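Local coordinates for protein formate-dependent phosphoribosylglycinamide formyltransferase (Mycobacterium tuberculosis H37Rv, PDB 6KHR) that belongs to the ATP-grasp superfamily of enzymes and is built as a two-subunit assembly with a parallel-sheet N-terminal region, at residues A[46-59]-A[65-77]. Sequence-based numbering, arbitrary orientation.
Sequences QGLGAEVIAVDGYV and RIADQSVVVTMTD
Strands 51-56 and 69-72 run parallel, their axes 4.7 Å apart and 19° from alignment, with A54 and D56 supplying backbone N and O alternately to Q69, V71 and V73. Helix 62-66 completes this beta-alpha-beta unit, in which 69-72 is an edge strand of the chain's parallel sheet and 51-56 lies between it and 28-32. Just before the pairing begins, D68 reaches back across the gap: OD2 accepts Q46 NE2, at 3.2 Å, from above the carboxylate plane, and V52 N at a distance modelled too short to be trusted in detail. The extended Q46 side chain also sends NE2 to I66 O (3.2 Å, N-H...O angle 172°), almost within its amide plane, which orients the amide; D68 is a tilted second acceptor. I53, V55 and V71 stand side by side on one face. With CG1 anti to the backbone N (chi1 -179°), V55 turns that branch to V73 CG2 and M75 SD. A54 CB meets A67 CB at 3.8 Å on the other face. The chemistry thus divides the work: backbone bonds set the register, aliphatic branches pack beside them, and a carboxylate apparently shared by Q46 and V52 links helix 36-47 to the strand pair.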
# COMPACT_ATOMS: atom_id res chain seq x y z
N GLN A 46 9.83 -5.17 -0.20
CA GLN A 46 10.79 -4.66 -1.17
C GLN A 46 11.04 -3.18 -0.96
O GLN A 46 12.15 -2.70 -1.23
CB GLN A 46 10.31 -4.94 -2.58
CG GLN A 46 10.55 -6.38 -3.01
CD GLN A 46 9.84 -6.71 -4.30
OE1 GLN A 46 9.06 -5.89 -4.81
NE2 GLN A 46 10.08 -7.90 -4.85
N GLY A 47 10.05 -2.45 -0.45
CA GLY A 47 10.28 -1.07 -0.06
C GLY A 47 11.28 -0.94 1.08
O GLY A 47 12.00 0.05 1.16
N LEU A 48 11.34 -1.94 1.96
CA LEU A 48 12.28 -1.91 3.07
C LEU A 48 13.63 -2.49 2.69
O LEU A 48 14.49 -2.60 3.55
CB LEU A 48 11.71 -2.68 4.27
CG LEU A 48 10.43 -2.22 4.97
CD1 LEU A 48 9.91 -3.30 5.96
CD2 LEU A 48 10.66 -0.92 5.69
N GLY A 49 13.81 -2.88 1.43
CA GLY A 49 15.11 -3.27 0.93
C GLY A 49 15.36 -4.75 0.76
O GLY A 49 16.50 -5.13 0.49
N ALA A 50 14.35 -5.60 0.88
CA ALA A 50 14.58 -7.03 0.88
C ALA A 50 14.25 -7.66 -0.47
O ALA A 50 13.28 -7.28 -1.12
CB ALA A 50 13.76 -7.72 1.97
N GLU A 51 15.07 -8.63 -0.87
CA GLU A 51 14.73 -9.55 -1.95
C GLU A 51 13.71 -10.56 -1.46
O GLU A 51 13.83 -11.09 -0.35
CB GLU A 51 15.98 -10.27 -2.44
CG GLU A 51 16.27 -10.17 -3.92
CD GLU A 51 17.48 -11.00 -4.37
OE1 GLU A 51 17.82 -12.00 -3.69
OE2 GLU A 51 18.10 -10.65 -5.39
N VAL A 52 12.71 -10.87 -2.28
CA VAL A 52 11.67 -11.82 -1.90
C VAL A 52 11.58 -12.95 -2.91
O VAL A 52 11.54 -12.72 -4.12
CB VAL A 52 10.29 -11.15 -1.75
CG1 VAL A 52 9.25 -12.23 -1.45
CG2 VAL A 52 10.31 -10.10 -0.66
N ILE A 53 11.54 -14.17 -2.40
CA ILE A 53 11.30 -15.38 -3.18
C ILE A 53 9.85 -15.79 -2.95
O ILE A 53 9.44 -15.99 -1.80
CB ILE A 53 12.26 -16.50 -2.76
CG1 ILE A 53 13.70 -16.01 -2.82
CG2 ILE A 53 12.03 -17.76 -3.58
CD1 ILE A 53 14.57 -16.60 -1.73
N ALA A 54 9.08 -15.90 -4.02
CA ALA A 54 7.69 -16.34 -3.92
C ALA A 54 7.58 -17.79 -4.36
O ALA A 54 7.94 -18.15 -5.49
CB ALA A 54 6.76 -15.45 -4.75
N VAL A 55 7.08 -18.63 -3.46
CA VAL A 55 6.94 -20.07 -3.68
C VAL A 55 5.46 -20.39 -3.73
O VAL A 55 4.68 -19.87 -2.93
CB VAL A 55 7.63 -20.88 -2.57
CG1 VAL A 55 7.49 -22.35 -2.84
CG2 VAL A 55 9.10 -20.49 -2.45
N ASP A 56 5.07 -21.24 -4.68
CA ASP A 56 3.71 -21.76 -4.71
C ASP A 56 3.70 -23.05 -5.53
O ASP A 56 4.72 -23.48 -6.06
CB ASP A 56 2.72 -20.73 -5.25
CG ASP A 56 1.31 -20.94 -4.71
OD1 ASP A 56 0.93 -22.13 -4.53
OD2 ASP A 56 0.61 -19.94 -4.45
N GLY A 57 2.51 -23.66 -5.62
CA GLY A 57 2.32 -24.90 -6.35
C GLY A 57 2.24 -24.78 -7.87
O GLY A 57 2.83 -25.60 -8.57
N TYR A 58 1.52 -23.78 -8.38
CA TYR A 58 1.24 -23.59 -9.80
C TYR A 58 2.09 -22.46 -10.37
O TYR A 58 2.85 -21.79 -9.67
CB TYR A 58 -0.25 -23.32 -10.03
CG TYR A 58 -0.78 -22.08 -9.34
CD1 TYR A 58 -0.94 -22.05 -7.95
CD2 TYR A 58 -1.13 -20.95 -10.06
CE1 TYR A 58 -1.43 -20.92 -7.31
CE2 TYR A 58 -1.62 -19.81 -9.42
CZ TYR A 58 -1.77 -19.80 -8.06
OH TYR A 58 -2.25 -18.69 -7.42
N VAL A 59 1.92 -22.22 -11.67
CA VAL A 59 2.89 -21.43 -12.43
C VAL A 59 2.59 -19.93 -12.38
O VAL A 59 3.52 -19.12 -12.27
CB VAL A 59 2.93 -21.93 -13.89
CG1 VAL A 59 4.02 -21.22 -14.65
CG2 VAL A 59 3.14 -23.43 -13.91
N ARG A 65 4.64 -12.50 -9.96
CA ARG A 65 4.80 -11.50 -11.02
C ARG A 65 5.76 -10.39 -10.60
O ARG A 65 6.53 -9.88 -11.43
CB ARG A 65 3.44 -10.92 -11.40
CG ARG A 65 3.22 -10.75 -12.91
CD ARG A 65 4.15 -9.69 -13.54
NE ARG A 65 4.70 -10.11 -14.83
CZ ARG A 65 5.99 -10.35 -15.07
NH1 ARG A 65 6.89 -10.21 -14.10
NH2 ARG A 65 6.39 -10.74 -16.28
N ILE A 66 5.72 -9.98 -9.34
CA ILE A 66 6.56 -8.88 -8.88
C ILE A 66 7.65 -9.33 -7.94
O ILE A 66 8.46 -8.50 -7.50
CB ILE A 66 5.72 -7.76 -8.23
CG1 ILE A 66 5.23 -8.18 -6.84
CG2 ILE A 66 4.56 -7.36 -9.17
CD1 ILE A 66 6.00 -7.52 -5.71
N ALA A 67 7.71 -10.62 -7.62
CA ALA A 67 8.80 -11.10 -6.78
C ALA A 67 10.12 -11.04 -7.53
O ALA A 67 10.18 -10.93 -8.76
CB ALA A 67 8.53 -12.53 -6.31
N ASP A 68 11.21 -11.09 -6.75
CA ASP A 68 12.56 -11.15 -7.30
C ASP A 68 12.89 -12.54 -7.83
O ASP A 68 13.65 -12.67 -8.79
CB ASP A 68 13.58 -10.76 -6.23
CG ASP A 68 13.26 -9.44 -5.57
OD1 ASP A 68 13.39 -8.40 -6.25
OD2 ASP A 68 12.85 -9.46 -4.39
N GLN A 69 12.37 -13.58 -7.19
CA GLN A 69 12.63 -14.95 -7.61
C GLN A 69 11.36 -15.75 -7.39
O GLN A 69 10.73 -15.64 -6.33
CB GLN A 69 13.80 -15.55 -6.85
CG GLN A 69 14.18 -16.92 -7.30
CD GLN A 69 15.50 -17.35 -6.70
OE1 GLN A 69 16.08 -16.63 -5.89
NE2 GLN A 69 15.98 -18.53 -7.10
N SER A 70 10.96 -16.52 -8.40
CA SER A 70 9.76 -17.33 -8.35
C SER A 70 10.16 -18.80 -8.29
O SER A 70 11.16 -19.21 -8.88
CB SER A 70 8.85 -17.07 -9.55
OG SER A 70 8.31 -15.76 -9.51
N VAL A 71 9.38 -19.58 -7.56
CA VAL A 71 9.65 -20.99 -7.37
C VAL A 71 8.32 -21.73 -7.36
O VAL A 71 7.35 -21.27 -6.75
CB VAL A 71 10.45 -21.26 -6.08
CG1 VAL A 71 10.57 -22.75 -5.82
CG2 VAL A 71 11.85 -20.64 -6.18
N VAL A 72 8.28 -22.86 -8.06
CA VAL A 72 7.13 -23.74 -8.11
C VAL A 72 7.50 -25.03 -7.41
O VAL A 72 8.44 -25.72 -7.83
CB VAL A 72 6.69 -24.01 -9.55
CG1 VAL A 72 5.72 -25.17 -9.60
CG2 VAL A 72 6.08 -22.76 -10.16
N VAL A 73 6.79 -25.36 -6.33
CA VAL A 73 6.93 -26.67 -5.70
C VAL A 73 5.60 -27.03 -5.08
O VAL A 73 4.88 -26.17 -4.58
CB VAL A 73 8.04 -26.71 -4.62
CG1 VAL A 73 9.16 -27.64 -5.06
CG2 VAL A 73 8.54 -25.32 -4.30
N THR A 74 5.29 -28.32 -5.09
CA THR A 74 4.17 -28.80 -4.29
C THR A 74 4.58 -28.61 -2.84
O THR A 74 5.34 -29.40 -2.28
CB THR A 74 3.86 -30.25 -4.61
OG1 THR A 74 3.78 -30.41 -6.03
CG2 THR A 74 2.52 -30.65 -3.99
N MET A 75 4.10 -27.53 -2.23
CA MET A 75 4.53 -27.21 -0.88
C MET A 75 4.02 -28.22 0.15
O MET A 75 4.63 -28.36 1.22
CB MET A 75 4.07 -25.80 -0.53
CG MET A 75 4.60 -24.78 -1.52
SD MET A 75 4.11 -23.10 -1.13
CE MET A 75 2.33 -23.22 -1.36
N THR A 76 2.94 -28.91 -0.17
CA THR A 76 2.45 -30.04 0.61
C THR A 76 3.28 -31.30 0.38
O THR A 76 2.73 -32.40 0.32
CB THR A 76 0.98 -30.29 0.27
OG1 THR A 76 0.87 -30.66 -1.11
CG2 THR A 76 0.16 -29.02 0.49
N ASP A 77 4.59 -31.16 0.21
CA ASP A 77 5.50 -32.29 0.03
C ASP A 77 6.73 -32.02 0.88
O ASP A 77 7.52 -31.12 0.57
CB ASP A 77 5.88 -32.47 -1.44
CG ASP A 77 6.58 -33.79 -1.71
OD1 ASP A 77 7.32 -34.28 -0.83
OD2 ASP A 77 6.39 -34.34 -2.82